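Local atomic coordinates of structural polyprotein, VP2 (Israeli acute paralysis virus, PDB entry 5CDD), a protein that probably serves as a structural subunit of the viral capsid, assembling with the other products of the same polyprotein into its pentamers. Residues 140-145 with 150-155. Sequence-based numbering, arbitrary orientation.
Sequences SFQEAY and GTEDFV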
ATOM      1  N   SER C 140     -46.685  -9.574 -21.319  1.00 32.71           N
ATOM      2  CA  SER C 140     -47.324  -9.373 -20.024  1.00 33.02           C
ATOM      3  C   SER C 140     -46.268  -9.005 -18.992  1.00 33.48           C
ATOM      4  O   SER C 140     -45.103  -9.378 -19.129  1.00 34.11           O
ATOM      5  CB  SER C 140     -48.049 -10.647 -19.583  1.00 34.32           C
ATOM      6  OG  SER C 140     -48.733 -10.451 -18.356  1.00 36.38           O
ATOM      7  N   PHE C 141     -46.672  -8.259 -17.967  1.00 33.21           N
ATOM      8  CA  PHE C 141     -45.747  -7.869 -16.911  1.00 31.91           C
ATOM      9  C   PHE C 141     -45.842  -8.898 -15.789  1.00 32.22           C
ATOM     10  O   PHE C 141     -45.092  -8.851 -14.813  1.00 33.18           O
ATOM     11  CB  PHE C 141     -46.071  -6.460 -16.393  1.00 30.66           C
ATOM     12  CG  PHE C 141     -47.426  -6.331 -15.746  1.00 30.23           C
ATOM     13  CD1 PHE C 141     -47.664  -6.844 -14.476  1.00 30.42           C
ATOM     14  CD2 PHE C 141     -48.460  -5.677 -16.403  1.00 30.79           C
ATOM     15  CE1 PHE C 141     -48.914  -6.704 -13.871  1.00 29.65           C
ATOM     16  CE2 PHE C 141     -49.712  -5.532 -15.808  1.00 29.80           C
ATOM     17  CZ  PHE C 141     -49.938  -6.047 -14.538  1.00 28.73           C
ATOM     18  N   GLN C 142     -46.774  -9.832 -15.951  1.00 31.55           N
ATOM     19  CA  GLN C 142     -46.984 -10.896 -14.983  1.00 31.55           C
ATOM     20  C   GLN C 142     -46.204 -12.128 -15.417  1.00 31.85           C
ATOM     21  O   GLN C 142     -45.862 -12.272 -16.590  1.00 30.98           O
ATOM     22  CB  GLN C 142     -48.470 -11.231 -14.887  1.00 32.43           C
ATOM     23  CG  GLN C 142     -49.325 -10.068 -14.441  1.00 34.34           C
ATOM     24  CD  GLN C 142     -50.786 -10.433 -14.354  1.00 35.89           C
ATOM     25  OE1 GLN C 142     -51.410 -10.773 -15.358  1.00 38.28           O
ATOM     26  NE2 GLN C 142     -51.342 -10.370 -13.151  1.00 37.03           N
ATOM     27  N   GLU C 143     -45.928 -13.019 -14.472  1.00 33.14           N
ATOM     28  CA  GLU C 143     -45.172 -14.228 -14.766  1.00 34.94           C
ATOM     29  C   GLU C 143     -45.902 -15.152 -15.734  1.00 35.68           C
ATOM     30  O   GLU C 143     -45.281 -15.988 -16.397  1.00 35.45           O
ATOM     31  CB  GLU C 143     -44.858 -14.975 -13.471  1.00 36.64           C
ATOM     32  CG  GLU C 143     -44.048 -14.169 -12.459  1.00 41.44           C
ATOM     33  CD  GLU C 143     -42.795 -13.545 -13.059  1.00 44.44           C
ATOM     34  OE1 GLU C 143     -42.901 -12.466 -13.685  1.00 46.26           O
ATOM     35  OE2 GLU C 143     -41.704 -14.138 -12.911  1.00 46.02           O
ATOM     36  N   ALA C 144     -47.221 -14.999 -15.815  1.00 36.21           N
ATOM     37  CA  ALA C 144     -48.031 -15.821 -16.707  1.00 35.45           C
ATOM     38  C   ALA C 144     -49.434 -15.253 -16.892  1.00 36.17           C
ATOM     39  O   ALA C 144     -49.882 -14.394 -16.130  1.00 36.47           O
ATOM     40  CB  ALA C 144     -48.111 -17.244 -16.176  1.00 33.79           C
ATOM     41  N   TYR C 145     -50.119 -15.749 -17.917  1.00 37.37           N
ATOM     42  CA  TYR C 145     -51.476 -15.327 -18.241  1.00 38.19           C
ATOM     43  C   TYR C 145     -52.474 -16.268 -17.568  1.00 38.69           C
ATOM     44  O   TYR C 145     -52.370 -17.487 -17.698  1.00 39.01           O
ATOM     45  CB  TYR C 145     -51.663 -15.361 -19.763  1.00 39.18           C
ATOM     46  CG  TYR C 145     -53.050 -15.003 -20.253  1.00 40.60           C
ATOM     47  CD1 TYR C 145     -53.557 -13.713 -20.101  1.00 41.08           C
ATOM     48  CD2 TYR C 145     -53.851 -15.954 -20.884  1.00 40.99           C
ATOM     49  CE1 TYR C 145     -54.829 -13.379 -20.568  1.00 41.95           C
ATOM     50  CE2 TYR C 145     -55.122 -15.632 -21.352  1.00 41.51           C
ATOM     51  CZ  TYR C 145     -55.604 -14.344 -21.191  1.00 42.09           C
ATOM     52  OH  TYR C 145     -56.859 -14.025 -21.652  1.00 43.25           O
ATOM     53  N   GLY C 150     -59.169 -14.921 -17.713  1.00 55.44           N
ATOM     54  CA  GLY C 150     -59.287 -14.293 -19.018  1.00 57.55           C
ATOM     55  C   GLY C 150     -59.553 -12.800 -19.092  1.00 59.30           C
ATOM     56  O   GLY C 150     -60.257 -12.349 -19.993  1.00 59.32           O
ATOM     57  N   THR C 151     -59.011 -12.028 -18.156  1.00 60.30           N
ATOM     58  CA  THR C 151     -59.199 -10.578 -18.179  1.00 60.85           C
ATOM     59  C   THR C 151     -57.840  -9.908 -18.240  1.00 60.38           C
ATOM     60  O   THR C 151     -57.695  -8.716 -17.964  1.00 61.07           O
ATOM     61  CB  THR C 151     -59.919 -10.077 -16.921  1.00 61.69           C
ATOM     62  OG1 THR C 151     -59.168 -10.437 -15.753  1.00 62.01           O
ATOM     63  CG2 THR C 151     -61.315 -10.669 -16.848  1.00 61.67           C
ATOM     64  N   GLU C 152     -56.843 -10.683 -18.634  1.00 59.09           N
ATOM     65  CA  GLU C 152     -55.486 -10.178 -18.678  1.00 57.34           C
ATOM     66  C   GLU C 152     -54.835 -10.001 -20.050  1.00 54.30           C
ATOM     67  O   GLU C 152     -53.624 -10.164 -20.164  1.00 53.95           O
ATOM     68  CB  GLU C 152     -54.603 -11.085 -17.815  1.00 60.53           C
ATOM     69  CG  GLU C 152     -55.053 -11.201 -16.362  1.00 64.48           C
ATOM     70  CD  GLU C 152     -54.232 -12.208 -15.568  1.00 67.58           C
ATOM     71  OE1 GLU C 152     -54.533 -12.408 -14.371  1.00 69.41           O
ATOM     72  OE2 GLU C 152     -53.292 -12.801 -16.141  1.00 68.45           O
ATOM     73  N   ASP C 153     -55.599  -9.665 -21.087  1.00 51.20           N
ATOM     74  CA  ASP C 153     -54.965  -9.480 -22.389  1.00 47.76           C
ATOM     75  C   ASP C 153     -53.897  -8.406 -22.231  1.00 45.05           C
ATOM     76  O   ASP C 153     -54.183  -7.290 -21.798  1.00 44.60           O
ATOM     77  CB  ASP C 153     -55.981  -9.079 -23.456  1.00 49.09           C
ATOM     78  CG  ASP C 153     -56.774 -10.264 -23.976  1.00 50.72           C
ATOM     79  OD1 ASP C 153     -56.183 -11.342 -24.189  1.00 51.72           O
ATOM     80  OD2 ASP C 153     -57.993 -10.115 -24.185  1.00 52.26           O
ATOM     81  N   PHE C 154     -52.664  -8.756 -22.579  1.00 41.58           N
ATOM     82  CA  PHE C 154     -51.535  -7.848 -22.426  1.00 38.58           C
ATOM     83  C   PHE C 154     -51.029  -7.118 -23.669  1.00 37.70           C
ATOM     84  O   PHE C 154     -50.092  -6.325 -23.576  1.00 38.72           O
ATOM     85  CB  PHE C 154     -50.380  -8.614 -21.788  1.00 36.44           C
ATOM     86  CG  PHE C 154     -50.081  -9.917 -22.461  1.00 33.72           C
ATOM     87  CD1 PHE C 154     -49.418  -9.953 -23.683  1.00 33.99           C
ATOM     88  CD2 PHE C 154     -50.485 -11.113 -21.883  1.00 32.53           C
ATOM     89  CE1 PHE C 154     -49.160 -11.168 -24.321  1.00 33.03           C
ATOM     90  CE2 PHE C 154     -50.234 -12.331 -22.510  1.00 32.48           C
ATOM     91  CZ  PHE C 154     -49.570 -12.359 -23.732  1.00 32.35           C
ATOM     92  N   VAL C 155     -51.626  -7.364 -24.827  1.00 35.69           N
ATOM     93  CA  VAL C 155     -51.163  -6.685 -26.032  1.00 34.32           C
ATOM     94  C   VAL C 155     -52.273  -6.488 -27.056  1.00 33.95           C
ATOM     95  O   VAL C 155     -53.124  -7.358 -27.242  1.00 34.04           O
ATOM     96  CB  VAL C 155     -49.988  -7.459 -26.681  1.00 33.57           C
ATOM     97  CG1 VAL C 155     -50.431  -8.859 -27.062  1.00 33.98           C
ATOM     98  CG2 VAL C 155     -49.473  -6.708 -27.895  1.00 33.30           C
TER
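Tyr145 and Glu152 meet where the irregular, interrupted last part of strand 131-146 faces the loop that leads into strand 155-161, within the picornavirus-type capsid domain. This loop carries the chain from one antiparallel sheet to the other. Tyr145 holds CG anti to its own N (chi1 177°), and its ring therefore reaches out along residues 150-153. The ring meets the Glu152 backbone with its edge: CE1 lies 3.4 Å from Glu152 C, close to the ring plane. Glu152 CB is 3.6 Å from Tyr145 CE1, to one side of the ring plane. Tyr145 OH ends near Gly150 CA, at 3.6 Å. The Glu152 side chain runs extended past the tyrosine in the opposite direction and brings its carboxylate to Gln142. The amide and carboxylate planes are 61° apart. Glu152 OE2 accepts a hydrogen bond from Asp146 N, just beyond Tyr145.

Phe154 covers Ser140 at the other end of the contact. Ser140 CB touches Phe154 CD2 at 3.4 Å, and Ser140 N sits above one face of the ring, displaced toward the rim. The two rings touch at 4.3 Å, Tyr145 CD1 to Phe154 CE2. Ser140 OG accepts a hydrogen bond from Gln142 N (3.2 Å, 160°), which makes an ST turn. The same OG is hydrogen-bonded to Tyr98 OH. Asp153 is hydrogen-bonded to Ser53 through OD2. Glu143 forms a salt bridge with Arg152 of a neighbouring polyprotein chain, so segment 140-145 also lies at a subunit interface.

The contact thus sets the Tyr145 edge against the Glu152 backbone and the Phe154 ring over Ser140. The bond to Asp146 N restrains the Glu152 carboxylate, while the ST turn and Tyr98 hold the Ser140 hydroxyl beside the Phe154 ring.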